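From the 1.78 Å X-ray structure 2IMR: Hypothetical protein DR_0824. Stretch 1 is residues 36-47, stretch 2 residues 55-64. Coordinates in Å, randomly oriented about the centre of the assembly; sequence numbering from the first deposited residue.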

# COMPACT_ATOMS: atom_id res chain seq x y z
N HIS A 36 2.56 37.46 21.77
CA HIS A 36 2.31 37.55 20.31
C HIS A 36 0.80 37.41 20.06
O HIS A 36 -0.01 37.85 20.88
CB HIS A 36 3.09 36.46 19.58
CG HIS A 36 3.32 36.75 18.12
ND1 HIS A 36 2.31 36.76 17.20
CD2 HIS A 36 4.45 37.06 17.44
CE1 HIS A 36 2.80 37.06 16.01
NE2 HIS A 36 4.10 37.25 16.13
N THR A 37 0.43 36.79 18.95
CA THR A 37 -0.99 36.62 18.63
C THR A 37 -1.30 35.22 18.13
O THR A 37 -1.06 34.89 16.97
CB THR A 37 -1.44 37.63 17.56
OG1 THR A 37 -1.08 38.96 17.97
CG2 THR A 37 -2.95 37.56 17.37
N PRO A 38 -1.86 34.37 19.01
CA PRO A 38 -2.21 32.99 18.65
C PRO A 38 -3.32 32.91 17.61
O PRO A 38 -4.22 33.75 17.57
CB PRO A 38 -2.65 32.38 19.99
CG PRO A 38 -1.90 33.21 21.01
CD PRO A 38 -2.06 34.60 20.45
N ARG A 39 -3.24 31.89 16.75
CA ARG A 39 -4.26 31.68 15.73
C ARG A 39 -4.78 30.27 15.95
O ARG A 39 -3.99 29.34 16.12
CB ARG A 39 -3.66 31.79 14.33
CG ARG A 39 -2.80 33.01 14.11
CD ARG A 39 -2.66 33.35 12.63
NE ARG A 39 -2.09 32.26 11.84
CZ ARG A 39 -0.86 31.78 11.98
NH1 ARG A 39 -0.04 32.29 12.89
NH2 ARG A 39 -0.44 30.81 11.19
N LEU A 40 -6.10 30.12 15.96
CA LEU A 40 -6.72 28.82 16.15
C LEU A 40 -7.23 28.28 14.83
O LEU A 40 -8.23 28.75 14.29
CB LEU A 40 -7.89 28.93 17.13
CG LEU A 40 -8.82 27.72 17.23
CD1 LEU A 40 -8.02 26.48 17.63
CD2 LEU A 40 -9.91 28.01 18.25
N LEU A 41 -6.52 27.29 14.29
CA LEU A 41 -6.92 26.68 13.03
C LEU A 41 -7.75 25.46 13.37
O LEU A 41 -7.28 24.56 14.06
CB LEU A 41 -5.69 26.27 12.23
CG LEU A 41 -4.52 27.26 12.17
CD1 LEU A 41 -3.57 26.82 11.07
CD2 LEU A 41 -5.02 28.66 11.90
N THR A 42 -8.98 25.42 12.88
CA THR A 42 -9.85 24.28 13.15
C THR A 42 -10.03 23.38 11.93
O THR A 42 -9.99 23.84 10.79
CB THR A 42 -11.24 24.73 13.63
OG1 THR A 42 -11.90 25.47 12.59
CG2 THR A 42 -11.11 25.62 14.86
N CYS A 43 -10.21 22.09 12.19
CA CYS A 43 -10.40 21.12 11.12
C CYS A 43 -11.40 20.05 11.54
O CYS A 43 -11.85 20.03 12.69
CB CYS A 43 -9.05 20.46 10.77
SG CYS A 43 -8.17 19.65 12.14
N ASP A 44 -11.75 19.17 10.61
CA ASP A 44 -12.70 18.11 10.92
C ASP A 44 -11.99 16.94 11.57
O ASP A 44 -12.53 16.30 12.48
CB ASP A 44 -13.43 17.66 9.66
CG ASP A 44 -14.23 18.77 9.02
OD1 ASP A 44 -14.89 19.53 9.77
OD2 ASP A 44 -14.22 18.89 7.78
N VAL A 45 -10.78 16.67 11.11
CA VAL A 45 -9.98 15.58 11.66
C VAL A 45 -8.53 16.00 11.81
O VAL A 45 -7.89 16.45 10.86
CB VAL A 45 -10.03 14.32 10.77
CG1 VAL A 45 -9.09 13.26 11.32
CG2 VAL A 45 -11.45 13.78 10.71
N LEU A 46 -8.02 15.86 13.03
CA LEU A 46 -6.65 16.21 13.34
C LEU A 46 -5.84 14.98 13.75
O LEU A 46 -6.30 14.16 14.54
CB LEU A 46 -6.61 17.22 14.48
CG LEU A 46 -5.28 17.31 15.23
CD1 LEU A 46 -4.26 18.05 14.37
CD2 LEU A 46 -5.48 18.03 16.56
N TYR A 47 -4.64 14.85 13.20
CA TYR A 47 -3.76 13.75 13.59
C TYR A 47 -2.39 14.34 13.90
O TYR A 47 -1.75 14.92 13.03
CB TYR A 47 -3.64 12.70 12.48
CG TYR A 47 -2.81 11.52 12.94
CD1 TYR A 47 -3.26 10.71 13.99
CD2 TYR A 47 -1.55 11.26 12.40
CE1 TYR A 47 -2.47 9.68 14.49
CE2 TYR A 47 -0.75 10.23 12.90
CZ TYR A 47 -1.22 9.45 13.95
OH TYR A 47 -0.43 8.44 14.46
N SER A 55 -11.24 14.25 16.44
CA SER A 55 -12.26 14.93 15.65
C SER A 55 -13.44 15.39 16.50
O SER A 55 -14.04 14.58 17.21
CB SER A 55 -12.75 14.00 14.53
OG SER A 55 -13.83 14.57 13.82
N PRO A 56 -13.79 16.68 16.43
CA PRO A 56 -13.15 17.72 15.62
C PRO A 56 -11.73 17.99 16.10
O PRO A 56 -11.31 17.48 17.14
CB PRO A 56 -14.06 18.93 15.81
CG PRO A 56 -15.40 18.31 16.08
CD PRO A 56 -15.03 17.20 17.04
N GLY A 57 -10.98 18.80 15.34
CA GLY A 57 -9.61 19.09 15.72
C GLY A 57 -9.23 20.56 15.60
O GLY A 57 -9.96 21.36 15.01
N GLY A 58 -8.08 20.91 16.17
CA GLY A 58 -7.62 22.28 16.12
C GLY A 58 -6.15 22.37 16.46
O GLY A 58 -5.58 21.48 17.10
N VAL A 59 -5.52 23.45 16.01
CA VAL A 59 -4.11 23.69 16.27
C VAL A 59 -3.92 25.18 16.53
O VAL A 59 -4.34 26.00 15.72
CB VAL A 59 -3.24 23.30 15.07
CG1 VAL A 59 -1.78 23.56 15.38
CG2 VAL A 59 -3.45 21.84 14.71
N VAL A 60 -3.32 25.53 17.66
CA VAL A 60 -3.08 26.94 17.93
C VAL A 60 -1.66 27.23 17.49
O VAL A 60 -0.72 26.56 17.91
CB VAL A 60 -3.26 27.29 19.42
CG1 VAL A 60 -2.90 28.76 19.64
CG2 VAL A 60 -4.70 27.06 19.83
N VAL A 61 -1.51 28.23 16.64
CA VAL A 61 -0.20 28.59 16.14
C VAL A 61 0.16 30.00 16.57
O VAL A 61 -0.68 30.90 16.54
CB VAL A 61 -0.16 28.50 14.59
CG1 VAL A 61 1.22 28.84 14.08
CG2 VAL A 61 -0.55 27.09 14.15
N VAL A 62 1.40 30.17 17.00
CA VAL A 62 1.90 31.48 17.41
C VAL A 62 3.08 31.73 16.49
O VAL A 62 4.12 31.08 16.60
CB VAL A 62 2.39 31.46 18.88
CG1 VAL A 62 2.98 32.82 19.23
CG2 VAL A 62 1.23 31.14 19.80
N GLY A 63 2.92 32.67 15.56
CA GLY A 63 3.99 32.94 14.62
C GLY A 63 4.04 31.78 13.64
O GLY A 63 3.10 31.57 12.88
N GLU A 64 5.14 31.02 13.67
CA GLU A 64 5.29 29.86 12.80
C GLU A 64 5.50 28.63 13.67
O GLU A 64 6.02 27.61 13.20
CB GLU A 64 6.51 30.02 11.88
CG GLU A 64 6.44 31.18 10.92
CD GLU A 64 7.68 31.26 10.05
OE1 GLU A 64 7.94 30.29 9.29
OE2 GLU A 64 8.40 32.27 10.12
O HOH W 1 0.58 34.15 14.94
O HOH W 2 2.21 30.27 10.82

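The strand that runs to C43 pairs antiparallel with strand 57-62, their axes at 155°. At the open end of the pair, H36 lays its CB 3.7 Å from V62 CG1, while G63 N lies over one face of its imidazole. The ring also serves its own chain: H36 ND1 accepts a hydrogen bond from T37 N at 2.6 Å. T37 turns its side chain away from stretch 2, as a threonine in an exposed position can, and contributes its carbonyl instead. Water 1 donates to T37 O and accepts from both R39 NH1 and G63 N, linking the T37 carbonyl, the R39 guanidinium and the G63 amide. G63 has a phi of 73°, a value that glycine adopts readily.

P38 has no amide hydrogen to offer, but its ring suits an apolar patch: P38 CB lies 3.6 Å from V60 CG1 and P38 CG 3.9 Å from V62 CG2. Its CA also makes a CA-H...O contact, with P38 CA 3.3 Å from V61 O.

R39 begins the regular ladder. R39 N donates to V61 O at 2.8 Å, and V61 N returns the bond to R39 O, also at 2.8 Å, closing a hydrogen-bonded pair. The long side chain then reaches along the partner strand past V61 to G63. Its guanidinium lies with one face over V61 CB, while at its edge R39 NH1 donates to G63 O at 3.2 Å, with an angle of 165°. Water 2 reinforces this link by accepting from R39 NH2 and donating to G63 O. Arginine suits the place because its flat guanidinium can lie over V61 CB while NH1, at its edge, donates to G63 O.

L40 faces the same side of the sheet as P38 and V60, and its CD1 packs 4.0 Å from V60 CG2. L41, on the other face, repeats the paired bonds: L41 N to V59 O and L41 O to V59 N, both 2.9 Å. Its CD1 approaches V61 CG2 at 4.3 Å. The beta-branched valines opposite favour extended backbone and present compact methyls to these leucines.

T42 pairs with G58, and their CA atoms come within 4.2 Å. Threonine suits this partly exposed place on the L40 face, its hydroxyl hydrogen-bonded elsewhere in the structure. A CB on G58 would lie a tight 3.4 Å from L40 CD1. C43 closes the ladder, with C43 N bonded to G57 O at 2.9 Å and G57 N to C43 O at 3.0 Å. Its small side chain fits the buried L41 face, with C43 SG 4.2 Å from G58 N.

At D44 the strand is interrupted. The carboxylate is engaged elsewhere in the structure, but the backbone D44 O accepts a short hydrogen bond from S55 OG at 2.5 Å; serine's small hydroxyl reaches it directly. V45 points its side chain away, whereas L46 points toward stretch 2 and sets its CB 3.7 Å from G57 CA. Glycine is essential to this fit as it stands: a CB on G57 would fall 2.3 Å from L46 CB, a clash. Farther out, L46 CD1 meets V59 CG2 at 3.9 Å, extending the apolar packing.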